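Local coordinates for microtubule-associated protein 1 light chain 3 (Plasmodium falciparum, PDB 4EOY), which is the malarial Atg8, a ubiquitin-like protein of the autophagy family that binds a peptide of the Atg3 partner and probably undergoes lipid conjugation, at residues 30-36 against 50-56; 42-47 against 120-124. The protein carries 3 engineered substitutions. All coordinates share one frame. Residues are numbered along the deposited sequence.

Interaction 1: 30-36 against 50-56; sequences NRIPVVI and KKFLVPM. Engineered in segment 30-36: Ile-36 (natural residue Cys).
Seven hydrogen bonds join residues 30-36 to 50-56, the antiparallel β-hairpin that opens the ubiquitin fold. The shortest, from Arg-31 NH1 to Leu-53 O, is only 2.4 Å; Pro-55 CG lies over one face of the same guanidinium. The backbone ladder pairs Ile-32 with Val-54 through Ile-32 N to Val-54 O and Val-54 N to Ile-32 O (both 2.9 Å), and Val-34 with Phe-52 through Val-34 N to Phe-52 O (2.8 Å) and Phe-52 N to Val-34 O (2.7 Å). Ile-36 N to Lys-50 O (2.8 Å) and Met-56 N to Asn-30 O (3.0 Å) extend it at its ends. Non-hydrogen-bonded pairs intervene: Arg-31 with Pro-55, Pro-33 with Leu-53, Val-35 with Lys-51. Both strands are extended; their axes approach to 4.3 Å, with N-to-C directions 150° apart. Ile-32, Val-34, Phe-52 and Val-54 share one face, where Ile-32 meets helix 103-110 and Phe-52 and Val-54 meet helix 60-72. On the other, Leu-53 meets helix 14-27, while Lys-51 NZ forms a salt bridge with Glu-20. The Atg3 peptide hydrogen-bonds to the backbone of Lys-51 and Leu-53 on edge strand 51-55. Engineered Ile-36 (chi1 t) sets CG2 near the edge of the Phe-52 ring, 4.1 Å from CE1.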
ATOM      1  N   ASN A  30     -13.367 -10.554  -1.255  1.00 43.45           N
ATOM      2  CA  ASN A  30     -12.552 -10.641  -2.470  1.00 39.95           C
ATOM      3  C   ASN A  30     -11.520  -9.513  -2.622  1.00 35.73           C
ATOM      4  O   ASN A  30     -10.889  -9.399  -3.674  1.00 29.09           O
ATOM      5  CB  ASN A  30     -13.455 -10.666  -3.708  1.00 38.99           C
ATOM      6  CG  ASN A  30     -14.393 -11.849  -3.719  1.00 49.89           C
ATOM      7  OD1 ASN A  30     -14.133 -12.882  -3.094  1.00 63.30           O
ATOM      8  ND2 ASN A  30     -15.489 -11.710  -4.440  1.00 46.20           N
ATOM      9  N   ARG A  31     -11.366  -8.674  -1.597  1.00 33.95           N
ATOM     10  CA  ARG A  31     -10.347  -7.613  -1.608  1.00 37.07           C
ATOM     11  C   ARG A  31      -9.463  -7.689  -0.358  1.00 34.76           C
ATOM     12  O   ARG A  31      -9.899  -8.171   0.702  1.00 29.45           O
ATOM     13  CB  ARG A  31     -11.015  -6.239  -1.712  1.00 41.31           C
ATOM     14  CG  ARG A  31     -11.674  -5.970  -3.063  1.00 38.82           C
ATOM     15  CD  ARG A  31     -12.194  -4.538  -3.182  1.00 52.11           C
ATOM     16  NE  ARG A  31     -12.530  -4.131  -4.563  1.00 54.02           N
ATOM     17  CZ  ARG A  31     -11.781  -3.358  -5.363  1.00 48.63           C
ATOM     18  NH1 ARG A  31     -10.611  -2.865  -4.967  1.00 46.03           N
ATOM     19  NH2 ARG A  31     -12.214  -3.065  -6.586  1.00 49.34           N
ATOM     20  N   ILE A  32      -8.219  -7.224  -0.473  1.00 33.66           N
ATOM     21  CA  ILE A  32      -7.300  -7.241   0.672  1.00 28.37           C
ATOM     22  C   ILE A  32      -6.933  -5.841   1.120  1.00 25.08           C
ATOM     23  O   ILE A  32      -6.716  -4.952   0.293  1.00 23.29           O
ATOM     24  CB  ILE A  32      -6.038  -8.088   0.400  1.00 32.44           C
ATOM     25  CG1 ILE A  32      -5.215  -7.510  -0.737  1.00 37.88           C
ATOM     26  CG2 ILE A  32      -6.446  -9.514   0.050  1.00 35.97           C
ATOM     27  CD1 ILE A  32      -3.840  -8.127  -0.841  1.00 39.21           C
ATOM     28  N   PRO A  33      -6.911  -5.621   2.446  1.00 26.38           N
ATOM     29  CA  PRO A  33      -6.545  -4.314   2.960  1.00 27.84           C
ATOM     30  C   PRO A  33      -5.026  -4.117   2.980  1.00 30.34           C
ATOM     31  O   PRO A  33      -4.305  -4.906   3.602  1.00 29.18           O
ATOM     32  CB  PRO A  33      -7.130  -4.323   4.378  1.00 26.23           C
ATOM     33  CG  PRO A  33      -7.170  -5.757   4.766  1.00 22.15           C
ATOM     34  CD  PRO A  33      -7.420  -6.512   3.508  1.00 25.22           C
ATOM     35  N   VAL A  34      -4.566  -3.064   2.307  1.00 26.14           N
ATOM     36  CA  VAL A  34      -3.156  -2.764   2.184  1.00 25.10           C
ATOM     37  C   VAL A  34      -2.899  -1.347   2.669  1.00 33.45           C
ATOM     38  O   VAL A  34      -3.662  -0.442   2.338  1.00 38.87           O
ATOM     39  CB  VAL A  34      -2.693  -2.883   0.725  1.00 18.69           C
ATOM     40  CG1 VAL A  34      -1.240  -2.476   0.597  1.00 19.52           C
ATOM     41  CG2 VAL A  34      -2.895  -4.297   0.228  1.00 21.14           C
ATOM     42  N   VAL A  35      -1.828  -1.167   3.449  1.00 28.48           N
ATOM     43  CA  VAL A  35      -1.376   0.144   3.892  1.00 24.44           C
ATOM     44  C   VAL A  35       0.021   0.385   3.334  1.00 27.19           C
ATOM     45  O   VAL A  35       0.895  -0.469   3.464  1.00 26.19           O
ATOM     46  CB  VAL A  35      -1.333   0.253   5.428  1.00 29.23           C
ATOM     47  CG1 VAL A  35      -1.059   1.699   5.858  1.00 27.23           C
ATOM     48  CG2 VAL A  35      -2.646  -0.219   6.021  1.00 33.49           C
ATOM     49  N   ILE A  36       0.232   1.545   2.718  1.00 27.05           N
ATOM     50  CA  ILE A  36       1.543   1.888   2.149  1.00 31.49           C
ATOM     51  C   ILE A  36       2.318   2.847   3.054  1.00 31.15           C
ATOM     52  O   ILE A  36       1.770   3.846   3.543  1.00 39.74           O
ATOM     53  CB  ILE A  36       1.419   2.540   0.766  1.00 31.01           C
ATOM     54  CG1 ILE A  36       2.796   2.973   0.255  1.00 30.23           C
ATOM     55  CG2 ILE A  36       0.561   3.774   0.843  1.00 36.46           C
ATOM     56  CD1 ILE A  36       2.835   3.187  -1.231  1.00 30.80           C
ATOM     57  N   LYS A  50      -3.113   6.438   1.879  1.00 27.34           N
ATOM     58  CA  LYS A  50      -2.206   5.289   1.940  1.00 29.07           C
ATOM     59  C   LYS A  50      -2.874   3.941   2.190  1.00 28.82           C
ATOM     60  O   LYS A  50      -2.188   2.913   2.269  1.00 28.51           O
ATOM     61  CB  LYS A  50      -1.138   5.531   3.011  1.00 33.85           C
ATOM     62  CG  LYS A  50      -1.683   5.731   4.412  1.00 38.59           C
ATOM     63  CD  LYS A  50      -0.551   6.010   5.373  1.00 41.50           C
ATOM     64  CE  LYS A  50      -0.991   5.900   6.821  1.00 47.47           C
ATOM     65  NZ  LYS A  50       0.194   6.009   7.731  1.00 49.10           N
ATOM     66  N   LYS A  51      -4.202   3.926   2.259  1.00 25.89           N
ATOM     67  CA  LYS A  51      -4.948   2.694   2.492  1.00 26.76           C
ATOM     68  C   LYS A  51      -5.600   2.245   1.190  1.00 28.40           C
ATOM     69  O   LYS A  51      -6.295   3.022   0.544  1.00 26.19           O
ATOM     70  CB  LYS A  51      -6.019   2.916   3.565  1.00 28.31           C
ATOM     71  CG  LYS A  51      -5.468   3.440   4.878  1.00 29.44           C
ATOM     72  CD  LYS A  51      -6.085   2.779   6.104  1.00 30.76           C
ATOM     73  CE  LYS A  51      -7.551   3.140   6.268  1.00 39.18           C
ATOM     74  NZ  LYS A  51      -8.163   2.539   7.486  1.00 42.11           N
ATOM     75  N   PHE A  52      -5.364   0.992   0.823  1.00 25.77           N
ATOM     76  CA  PHE A  52      -5.863   0.418  -0.407  1.00 25.34           C
ATOM     77  C   PHE A  52      -6.671  -0.833  -0.134  1.00 23.97           C
ATOM     78  O   PHE A  52      -6.338  -1.614   0.765  1.00 26.55           O
ATOM     79  CB  PHE A  52      -4.688   0.038  -1.308  1.00 27.64           C
ATOM     80  CG  PHE A  52      -4.007   1.208  -1.911  1.00 28.02           C
ATOM     81  CD1 PHE A  52      -3.151   1.979  -1.156  1.00 25.84           C
ATOM     82  CD2 PHE A  52      -4.251   1.560  -3.238  1.00 34.59           C
ATOM     83  CE1 PHE A  52      -2.522   3.073  -1.710  1.00 29.94           C
ATOM     84  CE2 PHE A  52      -3.623   2.658  -3.803  1.00 34.81           C
ATOM     85  CZ  PHE A  52      -2.755   3.414  -3.033  1.00 34.45           C
ATOM     86  N   LEU A  53      -7.719  -1.022  -0.920  1.00 20.55           N
ATOM     87  CA  LEU A  53      -8.515  -2.232  -0.874  1.00 21.32           C
ATOM     88  C   LEU A  53      -8.333  -2.889  -2.230  1.00 22.92           C
ATOM     89  O   LEU A  53      -9.002  -2.524  -3.199  1.00 25.69           O
ATOM     90  CB  LEU A  53      -9.971  -1.869  -0.589  1.00 23.48           C
ATOM     91  CG  LEU A  53     -10.849  -2.905   0.092  1.00 27.70           C
ATOM     92  CD1 LEU A  53     -10.154  -3.481   1.326  1.00 32.39           C
ATOM     93  CD2 LEU A  53     -12.176  -2.266   0.472  1.00 26.18           C
ATOM     94  N   VAL A  54      -7.390  -3.828  -2.313  1.00 24.60           N
ATOM     95  CA  VAL A  54      -6.895  -4.330  -3.601  1.00 23.56           C
ATOM     96  C   VAL A  54      -7.561  -5.651  -3.998  1.00 25.55           C
ATOM     97  O   VAL A  54      -7.640  -6.574  -3.191  1.00 28.14           O
ATOM     98  CB  VAL A  54      -5.386  -4.560  -3.523  1.00 27.74           C
ATOM     99  CG1 VAL A  54      -4.833  -5.030  -4.862  1.00 33.06           C
ATOM    100  CG2 VAL A  54      -4.694  -3.281  -3.075  1.00 29.99           C
ATOM    101  N   PRO A  55      -8.034  -5.758  -5.247  1.00 24.59           N
ATOM    102  CA  PRO A  55      -8.655  -7.009  -5.673  1.00 28.13           C
ATOM    103  C   PRO A  55      -7.710  -8.188  -5.486  1.00 31.14           C
ATOM    104  O   PRO A  55      -6.521  -8.078  -5.804  1.00 34.84           O
ATOM    105  CB  PRO A  55      -8.933  -6.785  -7.162  1.00 26.30           C
ATOM    106  CG  PRO A  55      -8.961  -5.319  -7.329  1.00 24.43           C
ATOM    107  CD  PRO A  55      -7.984  -4.777  -6.340  1.00 27.52           C
ATOM    108  N   MET A  56      -8.234  -9.294  -4.972  1.00 28.87           N
ATOM    109  CA  MET A  56      -7.399 -10.453  -4.650  1.00 28.38           C
ATOM    110  C   MET A  56      -6.633 -11.033  -5.853  1.00 23.86           C
ATOM    111  O   MET A  56      -5.496 -11.479  -5.698  1.00 24.42           O
ATOM    112  CB  MET A  56      -8.238 -11.539  -3.985  1.00 31.92           C
ATOM    113  CG  MET A  56      -9.282 -12.177  -4.886  1.00 33.48           C
ATOM    114  SD  MET A  56     -10.089 -13.558  -4.074  1.00 51.76           S
ATOM    115  CE  MET A  56     -10.992 -14.282  -5.448  1.00 37.53           C
TER

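Interaction 2: 42-47 against 120-124. Engineered in segment 120-124: Ser-123 (natural residue Cys).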
ATOM      1  N   SER A  42      13.986  10.896   1.673  1.00 33.48           N
ATOM      2  CA  SER A  42      14.475  11.333   0.371  1.00 31.14           C
ATOM      3  C   SER A  42      13.477  12.304  -0.283  1.00 28.27           C
ATOM      4  O   SER A  42      12.623  12.865   0.388  1.00 32.74           O
ATOM      5  CB  SER A  42      14.769  10.106  -0.523  1.00 27.43           C
ATOM      6  OG  SER A  42      13.606   9.390  -0.888  1.00 27.05           O
ATOM      7  N   ASN A  43      13.598  12.503  -1.588  1.00 29.53           N
ATOM      8  CA  ASN A  43      12.717  13.413  -2.332  1.00 34.38           C
ATOM      9  C   ASN A  43      11.360  12.813  -2.686  1.00 32.66           C
ATOM     10  O   ASN A  43      10.514  13.485  -3.297  1.00 28.46           O
ATOM     11  CB  ASN A  43      13.401  13.841  -3.628  1.00 43.03           C
ATOM     12  CG  ASN A  43      13.665  12.668  -4.561  1.00 37.58           C
ATOM     13  OD1 ASN A  43      13.912  11.548  -4.111  1.00 42.14           O
ATOM     14  ND2 ASN A  43      13.610  12.922  -5.867  1.00 46.63           N
ATOM     15  N   LEU A  44      11.156  11.542  -2.335  1.00 30.62           N
ATOM     16  CA  LEU A  44       9.849  10.917  -2.488  1.00 29.57           C
ATOM     17  C   LEU A  44       8.859  11.504  -1.473  1.00 28.14           C
ATOM     18  O   LEU A  44       9.164  11.599  -0.264  1.00 26.69           O
ATOM     19  CB  LEU A  44       9.918   9.401  -2.318  1.00 28.12           C
ATOM     20  CG  LEU A  44      10.701   8.602  -3.358  1.00 28.93           C
ATOM     21  CD1 LEU A  44      10.533   7.112  -3.079  1.00 26.54           C
ATOM     22  CD2 LEU A  44      10.226   8.919  -4.772  1.00 27.26           C
ATOM     23  N   PRO A  45       7.679  11.911  -1.963  1.00 25.27           N
ATOM     24  CA  PRO A  45       6.700  12.580  -1.111  1.00 27.17           C
ATOM     25  C   PRO A  45       5.941  11.627  -0.190  1.00 30.15           C
ATOM     26  O   PRO A  45       5.780  10.449  -0.499  1.00 27.83           O
ATOM     27  CB  PRO A  45       5.740  13.208  -2.135  1.00 23.29           C
ATOM     28  CG  PRO A  45       5.777  12.265  -3.288  1.00 21.07           C
ATOM     29  CD  PRO A  45       7.187  11.760  -3.351  1.00 23.17           C
ATOM     30  N   ILE A  46       5.465  12.154   0.930  1.00 33.35           N
ATOM     31  CA  ILE A  46       4.600  11.394   1.813  1.00 35.14           C
ATOM     32  C   ILE A  46       3.183  11.478   1.260  1.00 33.78           C
ATOM     33  O   ILE A  46       2.615  12.563   1.183  1.00 32.25           O
ATOM     34  CB  ILE A  46       4.644  11.945   3.240  1.00 33.58           C
ATOM     35  CG1 ILE A  46       6.044  11.764   3.822  1.00 36.18           C
ATOM     36  CG2 ILE A  46       3.639  11.213   4.111  1.00 31.64           C
ATOM     37  CD1 ILE A  46       6.278  12.513   5.112  1.00 36.31           C
ATOM     38  N   ILE A  47       2.639  10.336   0.851  1.00 32.88           N
ATOM     39  CA  ILE A  47       1.275  10.270   0.314  1.00 34.54           C
ATOM     40  C   ILE A  47       0.269  10.434   1.453  1.00 37.48           C
ATOM     41  O   ILE A  47       0.438   9.855   2.532  1.00 42.20           O
ATOM     42  CB  ILE A  47       1.019   8.971  -0.499  1.00 28.95           C
ATOM     43  CG1 ILE A  47       1.173   7.704   0.358  1.00 28.10           C
ATOM     44  CG2 ILE A  47       1.961   8.914  -1.681  1.00 29.11           C
ATOM     45  CD1 ILE A  47       1.073   6.408  -0.432  1.00 21.54           C
ATOM     46  N   GLU A 120       6.063  -0.998   1.778  1.00 21.53           N
ATOM     47  CA  GLU A 120       6.868   0.204   1.987  1.00 20.11           C
ATOM     48  C   GLU A 120       7.553   0.631   0.731  1.00 17.67           C
ATOM     49  O   GLU A 120       7.876  -0.198  -0.105  1.00 18.17           O
ATOM     50  CB  GLU A 120       7.918  -0.053   3.074  1.00 26.68           C
ATOM     51  CG  GLU A 120       7.322  -0.327   4.447  1.00 27.39           C
ATOM     52  CD  GLU A 120       8.369  -0.580   5.499  1.00 37.00           C
ATOM     53  OE1 GLU A 120       9.272  -1.397   5.230  1.00 53.21           O
ATOM     54  OE2 GLU A 120       8.286   0.027   6.597  1.00 40.51           O
ATOM     55  N   TYR A 121       7.763   1.933   0.581  1.00 17.44           N
ATOM     56  CA  TYR A 121       8.491   2.439  -0.562  1.00 19.03           C
ATOM     57  C   TYR A 121       9.720   3.187  -0.091  1.00 19.87           C
ATOM     58  O   TYR A 121       9.730   3.808   0.982  1.00 17.47           O
ATOM     59  CB  TYR A 121       7.630   3.311  -1.484  1.00 20.73           C
ATOM     60  CG  TYR A 121       6.994   4.562  -0.884  1.00 23.11           C
ATOM     61  CD1 TYR A 121       7.643   5.783  -0.900  1.00 23.46           C
ATOM     62  CD2 TYR A 121       5.706   4.531  -0.385  1.00 31.62           C
ATOM     63  CE1 TYR A 121       7.049   6.924  -0.401  1.00 21.61           C
ATOM     64  CE2 TYR A 121       5.103   5.669   0.131  1.00 30.38           C
ATOM     65  CZ  TYR A 121       5.787   6.861   0.131  1.00 26.71           C
ATOM     66  OH  TYR A 121       5.161   7.979   0.641  1.00 21.60           O
ATOM     67  N   SER A 122      10.759   3.070  -0.912  1.00 21.02           N
ATOM     68  CA  SER A 122      12.022   3.689  -0.677  1.00 22.24           C
ATOM     69  C   SER A 122      12.588   4.219  -1.985  1.00 19.79           C
ATOM     70  O   SER A 122      12.240   3.733  -3.053  1.00 20.18           O
ATOM     71  CB  SER A 122      12.986   2.677  -0.089  1.00 21.54           C
ATOM     72  OG  SER A 122      14.205   3.320   0.221  1.00 22.10           O
ATOM     73  N   SER A 123      13.454   5.217  -1.887  1.00 19.80           N
ATOM     74  CA  SER A 123      14.220   5.691  -3.055  1.00 25.35           C
ATOM     75  C   SER A 123      15.438   4.792  -3.343  1.00 27.00           C
ATOM     76  O   SER A 123      16.034   4.887  -4.417  1.00 33.99           O
ATOM     77  CB  SER A 123      14.690   7.127  -2.838  1.00 27.32           C
ATOM     78  OG  SER A 123      15.511   7.228  -1.679  1.00 27.96           O
ATOM     79  N   GLU A 124      15.790   3.927  -2.389  1.00 30.81           N
ATOM     80  CA  GLU A 124      16.931   3.010  -2.522  1.00 30.23           C
ATOM     81  C   GLU A 124      16.457   1.565  -2.545  1.00 30.84           C
ATOM     82  O   GLU A 124      15.418   1.215  -1.966  1.00 31.09           O
ATOM     83  CB  GLU A 124      17.912   3.198  -1.357  1.00 33.30           C
ATOM     84  CG  GLU A 124      18.504   4.602  -1.244  1.00 32.45           C
ATOM     85  CD  GLU A 124      19.512   4.752  -0.105  1.00 49.63           C
ATOM     86  OE1 GLU A 124      19.872   3.730   0.523  1.00 68.64           O
ATOM     87  OE2 GLU A 124      19.956   5.895   0.174  1.00 51.80           O
TER
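A tyrosine hydroxyl tied to a loop carbonyl is the centre of this contact, in which the connection between strands 31-38 and 51-55 folds over the end of the sheet's strand 117-122. Tyr-121 OH donates to Pro-45 O across 2.8 Å. With chi1 at 59° (p) and chi2 at 90°, the ring reaches out from its strand to the irregular backbone of 42-47, and the carbonyl oxygen it meets lies near the ring plane. Two apolar side chains of the loop accompany the ring: Leu-44 CD1 approaches its edge, 3.9 Å from Tyr-121 CD1, and Ile-47 CD1 comes obliquely to 4.1 Å from Tyr-121 CE2. In the ubiquitin-like fold of Atg8, strand 117-122 runs parallel to its neighbour 31-38 inside the mixed sheet, and Tyr-121 forms backbone hydrogen bonds with Glu-37 and Ala-39. Its side chain also touches Ile-71 of helix 60-72 and Leu-90 of strand 89-92. At the end of the strand, Leu-44 CD1 covers the peptide link after Ser-122, lying 3.7 Å from both Ser-122 C and Ser-123 N. Ser-123, an engineered replacement of the natural Cys, places OG 3.0 Å from Ser-42 OG, and Ser-123 OG is hydrogen-bonded to Asn-40 ND2. The chain turns away through an ST turn, in which Ser-122 OG accepts from Glu-124 N at 3.1 Å.

In the fold
Strand 31-38 is the element that unites the two contacts: interaction 1 pairs it with edge strand 51-55, while strand 117-122, which carries Tyr-121 of interaction 2, is its parallel neighbour. Their centres lie about 19 Å apart, yet they meet at the engineered Ile-36, whose CG2 is 3.0 Å from Ile-47 CD1 and whose CD1 is 3.3 Å from Tyr-121 CD2. Segments 30-36, 42-47, 50-56 and 120-124 alternate between the contacts, so the loop fastened in interaction 2 is part of the connection between the paired strands of interaction 1. The Atg3 peptide adjoins interaction 1, where Pro-33, Phe-52 and Pro-55 pack against its side chains.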